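Local atomic coordinates of colicin B (Escherichia coli, PDB entry 1RH1), a protein that kills Escherichia coli and closely related bacteria by forming a channel in the cytoplasmic membrane that depolarizes it and dissipates cellular energy. Residues L322-D334 with K345-Q359. Residues are numbered along the deposited sequence; the frame is centred on the assembly and turned at random.
Sequences LTKTSEVIISVGD and KALSREIAENINNFQ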
# COMPACT_ATOMS: atom_id res chain seq x y z
N LEU A 322 -7.48 20.22 1.49
CA LEU A 322 -7.73 20.42 2.90
C LEU A 322 -6.60 21.27 3.47
O LEU A 322 -6.92 22.16 4.26
CB LEU A 322 -7.83 19.05 3.61
CG LEU A 322 -9.06 18.16 3.39
CD1 LEU A 322 -8.73 16.77 3.86
CD2 LEU A 322 -10.27 18.69 4.13
N THR A 323 -5.31 21.11 3.07
CA THR A 323 -4.27 21.96 3.65
C THR A 323 -4.40 23.38 3.15
O THR A 323 -4.29 24.28 3.97
CB THR A 323 -2.83 21.53 3.36
OG1 THR A 323 -2.61 21.69 1.96
CG2 THR A 323 -2.57 20.12 3.83
N LYS A 324 -4.65 23.63 1.86
CA LYS A 324 -4.91 24.98 1.42
C LYS A 324 -6.15 25.54 2.14
O LYS A 324 -6.09 26.70 2.54
CB LYS A 324 -5.12 25.02 -0.09
CG LYS A 324 -5.19 26.42 -0.74
CD LYS A 324 -3.91 27.19 -0.47
CE LYS A 324 -3.66 28.41 -1.37
NZ LYS A 324 -4.60 29.49 -1.15
N THR A 325 -7.24 24.79 2.39
CA THR A 325 -8.41 25.36 3.04
C THR A 325 -8.08 25.85 4.44
O THR A 325 -8.37 26.99 4.79
CB THR A 325 -9.53 24.32 3.12
OG1 THR A 325 -9.89 24.07 1.77
CG2 THR A 325 -10.78 24.79 3.83
N SER A 326 -7.37 25.00 5.18
CA SER A 326 -6.89 25.27 6.52
C SER A 326 -6.16 26.61 6.57
O SER A 326 -6.49 27.49 7.36
CB SER A 326 -5.95 24.17 6.91
OG SER A 326 -5.57 24.29 8.26
N GLU A 327 -5.24 26.82 5.63
CA GLU A 327 -4.44 28.02 5.53
C GLU A 327 -5.32 29.23 5.25
O GLU A 327 -5.17 30.25 5.91
CB GLU A 327 -3.44 27.74 4.45
CG GLU A 327 -2.35 28.72 4.09
CD GLU A 327 -1.59 28.25 2.84
OE1 GLU A 327 -1.74 28.87 1.78
OE2 GLU A 327 -0.86 27.25 2.92
N VAL A 328 -6.30 29.12 4.35
CA VAL A 328 -7.21 30.22 4.03
C VAL A 328 -8.12 30.54 5.20
O VAL A 328 -8.40 31.70 5.49
CB VAL A 328 -8.03 29.84 2.79
CG1 VAL A 328 -9.06 30.91 2.49
CG2 VAL A 328 -7.10 29.70 1.60
N ILE A 329 -8.61 29.51 5.89
CA ILE A 329 -9.45 29.70 7.06
C ILE A 329 -8.63 30.36 8.15
O ILE A 329 -9.19 31.08 8.97
CB ILE A 329 -9.99 28.32 7.53
CG1 ILE A 329 -10.90 27.77 6.46
CG2 ILE A 329 -10.77 28.42 8.83
CD1 ILE A 329 -11.99 28.72 5.95
N ILE A 330 -7.31 30.17 8.20
CA ILE A 330 -6.52 30.84 9.21
C ILE A 330 -6.21 32.26 8.86
O ILE A 330 -6.17 33.08 9.78
CB ILE A 330 -5.25 30.05 9.44
CG1 ILE A 330 -5.71 28.92 10.35
CG2 ILE A 330 -4.10 30.86 10.07
CD1 ILE A 330 -4.64 27.83 10.49
N SER A 331 -6.02 32.53 7.57
CA SER A 331 -5.83 33.89 7.12
C SER A 331 -7.09 34.69 7.46
O SER A 331 -6.96 35.74 8.05
CB SER A 331 -5.56 33.88 5.62
OG SER A 331 -6.70 34.22 4.82
N VAL A 332 -8.31 34.20 7.16
CA VAL A 332 -9.58 34.83 7.49
C VAL A 332 -9.61 35.16 8.97
O VAL A 332 -9.97 36.24 9.41
CB VAL A 332 -10.74 33.85 7.11
CG1 VAL A 332 -12.07 34.16 7.80
CG2 VAL A 332 -10.91 33.94 5.60
N GLY A 333 -9.14 34.19 9.75
CA GLY A 333 -9.03 34.32 11.18
C GLY A 333 -8.14 35.49 11.52
O GLY A 333 -8.55 36.34 12.31
N ASP A 334 -6.96 35.55 10.89
CA ASP A 334 -6.04 36.64 11.10
C ASP A 334 -6.69 37.94 10.68
O ASP A 334 -6.85 38.76 11.59
CB ASP A 334 -4.74 36.40 10.31
CG ASP A 334 -3.78 35.32 10.85
OD1 ASP A 334 -2.86 34.93 10.14
OD2 ASP A 334 -3.91 34.85 11.99
N LYS A 345 -9.86 34.76 16.42
CA LYS A 345 -8.70 34.03 15.89
C LYS A 345 -8.56 32.55 16.29
O LYS A 345 -8.20 31.68 15.49
CB LYS A 345 -7.39 34.70 16.30
CG LYS A 345 -7.04 36.02 15.67
CD LYS A 345 -5.56 36.25 15.89
CE LYS A 345 -5.11 37.50 15.12
NZ LYS A 345 -5.69 38.71 15.67
N ALA A 346 -8.86 32.29 17.57
CA ALA A 346 -8.77 30.97 18.19
C ALA A 346 -9.75 29.95 17.65
O ALA A 346 -9.44 28.76 17.55
CB ALA A 346 -9.01 31.08 19.67
N LEU A 347 -10.97 30.47 17.37
CA LEU A 347 -12.01 29.69 16.70
C LEU A 347 -11.50 29.33 15.31
O LEU A 347 -11.46 28.15 15.01
CB LEU A 347 -13.29 30.51 16.60
CG LEU A 347 -14.46 29.94 15.82
CD1 LEU A 347 -15.10 28.76 16.52
CD2 LEU A 347 -15.48 31.02 15.69
N SER A 348 -11.06 30.25 14.44
CA SER A 348 -10.48 29.88 13.16
C SER A 348 -9.40 28.82 13.28
O SER A 348 -9.44 27.92 12.45
CB SER A 348 -9.89 31.09 12.48
OG SER A 348 -10.98 31.90 12.09
N ARG A 349 -8.52 28.83 14.31
CA ARG A 349 -7.53 27.76 14.49
C ARG A 349 -8.30 26.45 14.54
O ARG A 349 -8.03 25.58 13.73
CB ARG A 349 -6.73 27.80 15.80
CG ARG A 349 -6.01 29.05 16.28
CD ARG A 349 -4.89 29.58 15.39
NE ARG A 349 -5.24 30.87 14.78
CZ ARG A 349 -4.63 32.05 15.04
NH1 ARG A 349 -3.60 32.16 15.90
NH2 ARG A 349 -5.04 33.14 14.39
N GLU A 350 -9.32 26.38 15.42
CA GLU A 350 -10.22 25.23 15.53
C GLU A 350 -10.92 24.82 14.23
O GLU A 350 -10.89 23.64 13.90
CB GLU A 350 -11.33 25.49 16.55
CG GLU A 350 -10.96 25.44 18.01
CD GLU A 350 -10.80 24.03 18.55
OE1 GLU A 350 -9.67 23.53 18.63
OE2 GLU A 350 -11.83 23.43 18.89
N ILE A 351 -11.53 25.73 13.45
CA ILE A 351 -12.19 25.31 12.23
C ILE A 351 -11.14 24.80 11.26
O ILE A 351 -11.30 23.70 10.73
CB ILE A 351 -12.98 26.47 11.60
CG1 ILE A 351 -14.10 26.86 12.54
CG2 ILE A 351 -13.57 26.05 10.28
CD1 ILE A 351 -15.19 27.80 11.98
N ALA A 352 -10.03 25.51 11.10
CA ALA A 352 -8.97 25.02 10.26
C ALA A 352 -8.39 23.71 10.76
O ALA A 352 -8.10 22.86 9.94
CB ALA A 352 -7.87 26.03 10.20
N GLU A 353 -8.26 23.48 12.08
CA GLU A 353 -7.76 22.21 12.64
C GLU A 353 -8.71 21.09 12.22
O GLU A 353 -8.30 20.08 11.65
CB GLU A 353 -7.69 22.25 14.17
CG GLU A 353 -6.46 22.98 14.76
CD GLU A 353 -6.49 23.40 16.25
OE1 GLU A 353 -7.09 22.70 17.08
OE2 GLU A 353 -5.89 24.44 16.58
N ASN A 354 -10.01 21.32 12.44
CA ASN A 354 -11.03 20.38 12.05
C ASN A 354 -11.10 20.05 10.57
O ASN A 354 -11.42 18.93 10.19
CB ASN A 354 -12.36 20.91 12.50
CG ASN A 354 -12.70 20.40 13.88
OD1 ASN A 354 -12.06 20.74 14.87
ND2 ASN A 354 -13.72 19.54 13.92
N ILE A 355 -10.82 21.04 9.72
CA ILE A 355 -10.86 20.81 8.29
C ILE A 355 -9.60 20.04 7.92
O ILE A 355 -9.67 19.05 7.18
CB ILE A 355 -10.94 22.15 7.51
CG1 ILE A 355 -12.21 22.90 7.83
CG2 ILE A 355 -10.95 21.87 6.02
CD1 ILE A 355 -12.36 24.26 7.14
N ASN A 356 -8.46 20.45 8.51
CA ASN A 356 -7.20 19.84 8.15
C ASN A 356 -7.10 18.39 8.55
O ASN A 356 -6.20 17.68 8.12
CB ASN A 356 -6.05 20.58 8.79
CG ASN A 356 -4.85 20.45 7.89
OD1 ASN A 356 -3.92 19.67 8.11
ND2 ASN A 356 -4.85 21.19 6.79
N ASN A 357 -8.05 17.92 9.35
CA ASN A 357 -8.12 16.51 9.73
C ASN A 357 -9.38 15.79 9.24
O ASN A 357 -9.50 14.57 9.35
CB ASN A 357 -8.06 16.38 11.24
CG ASN A 357 -6.83 17.02 11.83
OD1 ASN A 357 -6.92 17.49 12.96
ND2 ASN A 357 -5.70 17.07 11.12
N PHE A 358 -10.32 16.56 8.70
CA PHE A 358 -11.60 16.11 8.21
C PHE A 358 -11.55 15.00 7.19
O PHE A 358 -12.58 14.46 6.84
CB PHE A 358 -12.28 17.29 7.65
CG PHE A 358 -13.76 17.10 7.57
CD1 PHE A 358 -14.52 17.39 8.68
CD2 PHE A 358 -14.34 16.70 6.37
CE1 PHE A 358 -15.90 17.27 8.61
CE2 PHE A 358 -15.71 16.58 6.30
CZ PHE A 358 -16.48 16.86 7.42
N GLN A 359 -10.38 14.62 6.68
CA GLN A 359 -10.23 13.51 5.76
C GLN A 359 -10.85 12.22 6.32
O GLN A 359 -10.64 11.77 7.46
CB GLN A 359 -8.75 13.36 5.50
CG GLN A 359 -8.42 12.41 4.38
CD GLN A 359 -7.05 12.73 3.80
OE1 GLN A 359 -6.27 13.50 4.38
NE2 GLN A 359 -6.72 12.19 2.62
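Ile-329 fits as a knob into the hole formed by Ser-348, Ile-351, Ala-352 and Ile-355, and its two branches divide the work. CG2, anti to the backbone N, points at the backbone of the facing helix, 3.8 Å from Ala-352 N, while CG1 touches CD1 of Ile-355, the two side chains crossing at about a right angle. Where the residues are smallest the helices close up: the CA atoms of Ser-326 and Ala-352 are 4.3 Å apart, and Ser-348 OG lies 3.2 Å from Gly-333 CA, where no side chain intervenes. At the first of these places Ser-326 OG, anti to its own N (chi1 -173°), gives only a weak, 3.4 Å hydrogen bond to Ala-352 O. With an axis separation of 8.2 Å and N-to-C directions 178° apart, the helical segments 322-334 and 345-357 form an antiparallel helical hairpin. It joins the C-terminal part of the long helix 291-340 to the helix that follows, 342-357, within the pore-forming domain. Its inner side is closed by helix 479-495, whose Ile-493 touches Ile-329, Ile-351 and Ile-355, and by helix 457-472, which packs on Thr-325.

Ile-330, its CG1 3.6 Å from the Ala-352 CB, is the apolar border toward the solvent side. That side is looser and polar. Asn-356 reaches over with ND2, 3.2 Å from Ser-326 CB and close to CA of the exposed Thr-323. At the partly exposed margin, Asp-334 OD2 and Arg-349 NH2 make a 3.2 Å salt bridge; carboxylate and guanidinium planes stand 89° apart, which excludes a coplanar two-pronged pairing. Lys-345 takes its charge to Asp-342 instead.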